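Local coordinates for HicA3 Toxin (Yersinia pestis, PDB 4P78), which is the toxin of the HicA3-HicB3 toxin-antitoxin system and, as in other HicA proteins, probably acts as an mRNA-cleaving ribonuclease that HicB3 neutralises, at residues C[7-18]-C[29-40]. Numbering follows the deposited sequence.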
loop_
_atom_site.group_PDB
_atom_site.type_symbol
_atom_site.label_atom_id
_atom_site.label_comp_id
_atom_site.label_asym_id
_atom_site.label_seq_id
_atom_site.Cartn_x
_atom_site.Cartn_y
_atom_site.Cartn_z
ATOM N N ILE C 7 -11.123 -22.102 -10.624
ATOM C CA ILE C 7 -12.581 -22.207 -10.731
ATOM C C ILE C 7 -13.049 -23.673 -10.686
ATOM O O ILE C 7 -14.009 -24.013 -9.987
ATOM C CB ILE C 7 -13.091 -21.525 -12.028
ATOM C CG1 ILE C 7 -12.881 -20.006 -11.953
ATOM C CG2 ILE C 7 -14.557 -21.868 -12.296
ATOM C CD1 ILE C 7 -13.364 -19.255 -13.182
ATOM N N LYS C 8 -12.358 -24.553 -11.401
ATOM C CA LYS C 8 -12.736 -25.967 -11.360
ATOM C C LYS C 8 -12.427 -26.603 -9.994
ATOM O O LYS C 8 -13.181 -27.446 -9.526
ATOM C CB LYS C 8 -12.071 -26.717 -12.513
ATOM C CG LYS C 8 -12.558 -26.186 -13.884
ATOM C CD LYS C 8 -11.515 -26.312 -15.004
ATOM C CE LYS C 8 -11.892 -25.435 -16.200
ATOM N NZ LYS C 8 -10.734 -25.164 -17.113
ATOM N N ARG C 9 -11.375 -26.151 -9.313
ATOM C CA ARG C 9 -11.159 -26.606 -7.939
ATOM C C ARG C 9 -12.253 -26.095 -6.999
ATOM O O ARG C 9 -12.643 -26.791 -6.056
ATOM C CB ARG C 9 -9.780 -26.186 -7.439
ATOM C CG ARG C 9 -8.660 -27.004 -8.063
ATOM C CD ARG C 9 -7.302 -26.446 -7.718
ATOM N NE ARG C 9 -6.239 -27.172 -8.403
ATOM C CZ ARG C 9 -5.716 -28.305 -7.959
ATOM N NH1 ARG C 9 -6.158 -28.837 -6.825
ATOM N NH2 ARG C 9 -4.754 -28.907 -8.644
ATOM N N LEU C 10 -12.768 -24.897 -7.264
ATOM C CA LEU C 10 -13.869 -24.354 -6.465
ATOM C C LEU C 10 -15.170 -25.135 -6.722
ATOM O O LEU C 10 -15.965 -25.369 -5.804
ATOM C CB LEU C 10 -14.058 -22.861 -6.754
ATOM C CG LEU C 10 -12.992 -21.934 -6.137
ATOM C CD1 LEU C 10 -12.977 -20.561 -6.781
ATOM C CD2 LEU C 10 -13.244 -21.787 -4.646
ATOM N N GLU C 11 -15.373 -25.549 -7.968
ATOM C CA GLU C 11 -16.537 -26.355 -8.320
ATOM C C GLU C 11 -16.459 -27.720 -7.651
ATOM O O GLU C 11 -17.470 -28.239 -7.183
ATOM C CB GLU C 11 -16.658 -26.510 -9.835
ATOM C CG GLU C 11 -17.106 -25.244 -10.542
ATOM C CD GLU C 11 -17.157 -25.425 -12.045
ATOM O OE1 GLU C 11 -16.275 -26.133 -12.575
ATOM O OE2 GLU C 11 -18.079 -24.877 -12.690
ATOM N N ASP C 12 -15.263 -28.294 -7.605
ATOM C CA ASP C 12 -15.041 -29.547 -6.892
ATOM C C ASP C 12 -15.422 -29.424 -5.413
ATOM O O ASP C 12 -15.790 -30.405 -4.780
ATOM C CB ASP C 12 -13.581 -29.987 -7.016
ATOM C CG ASP C 12 -13.220 -30.448 -8.429
ATOM O OD1 ASP C 12 -14.144 -30.766 -9.219
ATOM O OD2 ASP C 12 -12.006 -30.495 -8.745
ATOM N N ALA C 13 -15.334 -28.214 -4.866
ATOM C CA ALA C 13 -15.653 -28.000 -3.461
ATOM C C ALA C 13 -17.099 -27.555 -3.276
ATOM O O ALA C 13 -17.481 -27.115 -2.183
ATOM C CB ALA C 13 -14.697 -26.977 -2.842
ATOM N N GLY C 14 -17.898 -27.657 -4.337
ATOM C CA GLY C 14 -19.326 -27.393 -4.233
ATOM C C GLY C 14 -19.781 -25.998 -4.631
ATOM O O GLY C 14 -20.969 -25.682 -4.546
ATOM N N TRP C 15 -18.843 -25.160 -5.065
ATOM C CA TRP C 15 -19.172 -23.822 -5.544
ATOM C C TRP C 15 -19.649 -23.860 -6.995
ATOM O O TRP C 15 -19.297 -24.765 -7.748
ATOM C CB TRP C 15 -17.947 -22.893 -5.408
ATOM C CG TRP C 15 -17.592 -22.638 -3.971
ATOM C CD1 TRP C 15 -16.878 -23.462 -3.142
ATOM C CD2 TRP C 15 -17.968 -21.500 -3.180
ATOM N NE1 TRP C 15 -16.792 -22.906 -1.883
ATOM C CE2 TRP C 15 -17.457 -21.704 -1.881
ATOM C CE3 TRP C 15 -18.688 -20.330 -3.444
ATOM C CZ2 TRP C 15 -17.628 -20.774 -0.853
ATOM C CZ3 TRP C 15 -18.865 -19.413 -2.429
ATOM C CH2 TRP C 15 -18.335 -19.637 -1.147
ATOM N N GLN C 16 -20.445 -22.867 -7.387
ATOM C CA GLN C 16 -20.907 -22.763 -8.770
ATOM C C GLN C 16 -20.614 -21.378 -9.318
ATOM O O GLN C 16 -20.710 -20.408 -8.589
ATOM C CB GLN C 16 -22.409 -23.046 -8.865
ATOM C CG GLN C 16 -22.792 -24.473 -8.490
ATOM C CD GLN C 16 -24.289 -24.647 -8.223
ATOM O OE1 GLN C 16 -25.101 -23.783 -8.551
ATOM N NE2 GLN C 16 -24.649 -25.773 -7.610
ATOM N N ILE C 17 -20.273 -21.296 -10.598
ATOM C CA ILE C 17 -20.160 -20.021 -11.288
ATOM C C ILE C 17 -21.506 -19.325 -11.261
ATOM O O ILE C 17 -22.522 -19.885 -11.680
ATOM C CB ILE C 17 -19.709 -20.182 -12.749
ATOM C CG1 ILE C 17 -18.315 -20.814 -12.810
ATOM C CG2 ILE C 17 -19.757 -18.812 -13.473
ATOM C CD1 ILE C 17 -17.874 -21.274 -14.201
ATOM N N ARG C 18 -21.504 -18.106 -10.745
ATOM C CA ARG C 18 -22.691 -17.287 -10.709
ATOM C C ARG C 18 -22.761 -16.483 -12.011
ATOM O O ARG C 18 -23.777 -16.458 -12.705
ATOM C CB ARG C 18 -22.647 -16.390 -9.467
ATOM C CG ARG C 18 -23.854 -15.543 -9.220
ATOM C CD ARG C 18 -23.688 -14.750 -7.892
ATOM N NE ARG C 18 -24.635 -13.638 -7.823
ATOM C CZ ARG C 18 -24.392 -12.428 -8.303
ATOM N NH1 ARG C 18 -23.218 -12.160 -8.869
ATOM N NH2 ARG C 18 -25.312 -11.481 -8.206
ATOM N N VAL C 29 -15.062 -13.041 -12.106
ATOM C CA VAL C 29 -16.054 -14.106 -12.044
ATOM C C VAL C 29 -16.537 -14.193 -10.584
ATOM O O VAL C 29 -15.721 -14.212 -9.663
ATOM C CB VAL C 29 -15.468 -15.447 -12.552
ATOM C CG1 VAL C 29 -16.424 -16.617 -12.313
ATOM C CG2 VAL C 29 -15.133 -15.351 -14.044
ATOM N N THR C 30 -17.853 -14.171 -10.376
ATOM C CA THR C 30 -18.416 -14.432 -9.050
ATOM C C THR C 30 -18.909 -15.879 -8.937
ATOM O O THR C 30 -19.388 -16.479 -9.912
ATOM C CB THR C 30 -19.582 -13.469 -8.688
ATOM O OG1 THR C 30 -20.706 -13.657 -9.561
ATOM C CG2 THR C 30 -19.119 -12.017 -8.719
ATOM N N LEU C 31 -18.761 -16.448 -7.752
ATOM C CA LEU C 31 -19.254 -17.800 -7.509
ATOM C C LEU C 31 -20.090 -17.806 -6.255
ATOM O O LEU C 31 -19.924 -16.948 -5.390
ATOM C CB LEU C 31 -18.111 -18.801 -7.367
ATOM C CG LEU C 31 -17.159 -18.916 -8.564
ATOM C CD1 LEU C 31 -15.902 -18.022 -8.380
ATOM C CD2 LEU C 31 -16.797 -20.382 -8.777
ATOM N N CYS C 32 -20.981 -18.784 -6.166
ATOM C CA CYS C 32 -21.800 -18.984 -4.987
ATOM C C CYS C 32 -21.874 -20.472 -4.691
ATOM O O CYS C 32 -21.513 -21.300 -5.524
ATOM C CB CYS C 32 -23.200 -18.412 -5.196
ATOM S SG CYS C 32 -24.072 -19.142 -6.597
ATOM N N LYS C 33 -22.353 -20.814 -3.504
ATOM C CA LYS C 33 -22.441 -22.205 -3.096
ATOM C C LYS C 33 -23.793 -22.425 -2.441
ATOM O O LYS C 33 -24.151 -21.707 -1.510
ATOM C CB LYS C 33 -21.293 -22.568 -2.144
ATOM C CG LYS C 33 -21.278 -24.023 -1.696
ATOM C CD LYS C 33 -20.016 -24.359 -0.895
ATOM C CE LYS C 33 -19.979 -25.841 -0.547
ATOM N NZ LYS C 33 -18.711 -26.234 0.138
ATOM N N PRO C 34 -24.556 -23.413 -2.944
ATOM C CA PRO C 34 -25.927 -23.674 -2.484
ATOM C C PRO C 34 -25.976 -23.889 -0.978
ATOM O O PRO C 34 -25.148 -24.629 -0.450
ATOM C CB PRO C 34 -26.315 -24.952 -3.238
ATOM C CG PRO C 34 -25.430 -24.975 -4.421
ATOM C CD PRO C 34 -24.133 -24.380 -3.973
ATOM N N GLY C 35 -26.911 -23.224 -0.302
ATOM C CA GLY C 35 -27.034 -23.334 1.140
ATOM C C GLY C 35 -26.053 -22.457 1.903
ATOM O O GLY C 35 -26.007 -22.485 3.134
ATOM N N VAL C 36 -25.256 -21.681 1.173
ATOM C CA VAL C 36 -24.263 -20.805 1.782
ATOM C C VAL C 36 -24.513 -19.375 1.313
ATOM O O VAL C 36 -24.642 -19.120 0.113
ATOM C CB VAL C 36 -22.825 -21.227 1.417
ATOM C CG1 VAL C 36 -21.805 -20.341 2.112
ATOM C CG2 VAL C 36 -22.588 -22.685 1.764
ATOM N N ARG C 37 -24.592 -18.442 2.252
ATOM C CA ARG C 37 -24.894 -17.067 1.888
ATOM C C ARG C 37 -23.590 -16.269 1.746
ATOM O O ARG C 37 -23.380 -15.250 2.414
ATOM C CB ARG C 37 -25.829 -16.437 2.922
ATOM C CG ARG C 37 -27.172 -17.166 3.083
ATOM C CD ARG C 37 -27.924 -16.664 4.313
ATOM N NE ARG C 37 -27.103 -16.788 5.519
ATOM C CZ ARG C 37 -27.164 -15.970 6.569
ATOM N NH1 ARG C 37 -28.012 -14.950 6.575
ATOM N NH2 ARG C 37 -26.371 -16.170 7.619
ATOM N N LYS C 38 -22.711 -16.756 0.872
ATOM C CA LYS C 38 -21.436 -16.097 0.612
ATOM C C LYS C 38 -21.163 -15.987 -0.884
ATOM O O LYS C 38 -21.753 -16.714 -1.698
ATOM C CB LYS C 38 -20.297 -16.849 1.293
ATOM C CG LYS C 38 -20.420 -16.942 2.815
ATOM C CD LYS C 38 -19.138 -17.498 3.413
ATOM C CE LYS C 38 -19.168 -17.516 4.932
ATOM N NZ LYS C 38 -19.602 -18.841 5.469
ATOM N N ILE C 39 -20.267 -15.072 -1.238
ATOM C CA ILE C 39 -19.831 -14.888 -2.614
ATOM C C ILE C 39 -18.318 -14.991 -2.659
ATOM O O ILE C 39 -17.627 -14.526 -1.747
ATOM C CB ILE C 39 -20.280 -13.513 -3.186
ATOM C CG1 ILE C 39 -21.804 -13.439 -3.318
ATOM C CG2 ILE C 39 -19.612 -13.232 -4.537
ATOM C CD1 ILE C 39 -22.374 -14.235 -4.467
ATOM N N ILE C 40 -17.796 -15.620 -3.705
ATOM C CA ILE C 40 -16.383 -15.489 -4.017
ATOM C C ILE C 40 -16.247 -14.665 -5.291
ATOM O O ILE C 40 -16.887 -14.959 -6.299
ATOM C CB ILE C 40 -15.696 -16.857 -4.163
ATOM C CG1 ILE C 40 -15.696 -17.562 -2.807
ATOM C CG2 ILE C 40 -14.249 -16.697 -4.683
ATOM C CD1 ILE C 40 -15.024 -18.889 -2.806
HETATM O O HOH W 1 -16.702 -24.542 1.123
#
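Trp15 inserts its indole between Lys33 and Ile40, where helix 3-12 turns into the first strand of the three-stranded antiparallel sheet of this HicA fold, a helix-sheet-helix arrangement resembling the double-stranded RNA-binding domain. The six-membered ring is sandwiched by two CH-pi contacts: Ile40 CD1 stands 3.6 Å from its centroid, almost on the ring normal, and Lys33 CB covers the opposite face. With CG anti to the backbone N (chi1 -178°) and every later torsion extended, Lys33 runs across the indole until NZ reaches Ala13 O, 2.8 Å away and in line with that C=O. A water accepts a bond from the same NZ and a weak one from the indole NH, which is also weakly bonded to Ala61 O in helix 51-61. The lysine thus ties the strand to the Schellman motif that ends the helix, where Gly14 has positive phi.

Beyond the tryptophan, Gln16 and Cys32 form a hydrogen-bonded antiparallel pair, with Gln16 N 2.7 Å from Cys32 O and Cys32 N returning a bond to Gln16 O. Leu31 meets the helix through CD1, 4.2 Å from Leu10 CD1, while Leu10 CD2 packs against Ile40 CD1, the same methyl that lies over the indole face. Leu42 and Ala61 also pack on Leu10, so this layer joins both helices to the sheet.

Arg18 carries the pairing onward through its N to Thr30 O, then stretches over strand 29-33, passing Ile39 CD1 with its CD at 3.7 Å. Its NE makes a salt bridge with Glu52 of the HicB3 antitoxin chain, bringing the sheet face that carries Arg18, Thr30 and Ile39 into the toxin-antitoxin interface. On the toxin side, Arg18 NH1 donates to Thr30 OG1 at 3.0 Å, with the hydroxyl oxygen only 2° out of the guanidinium plane.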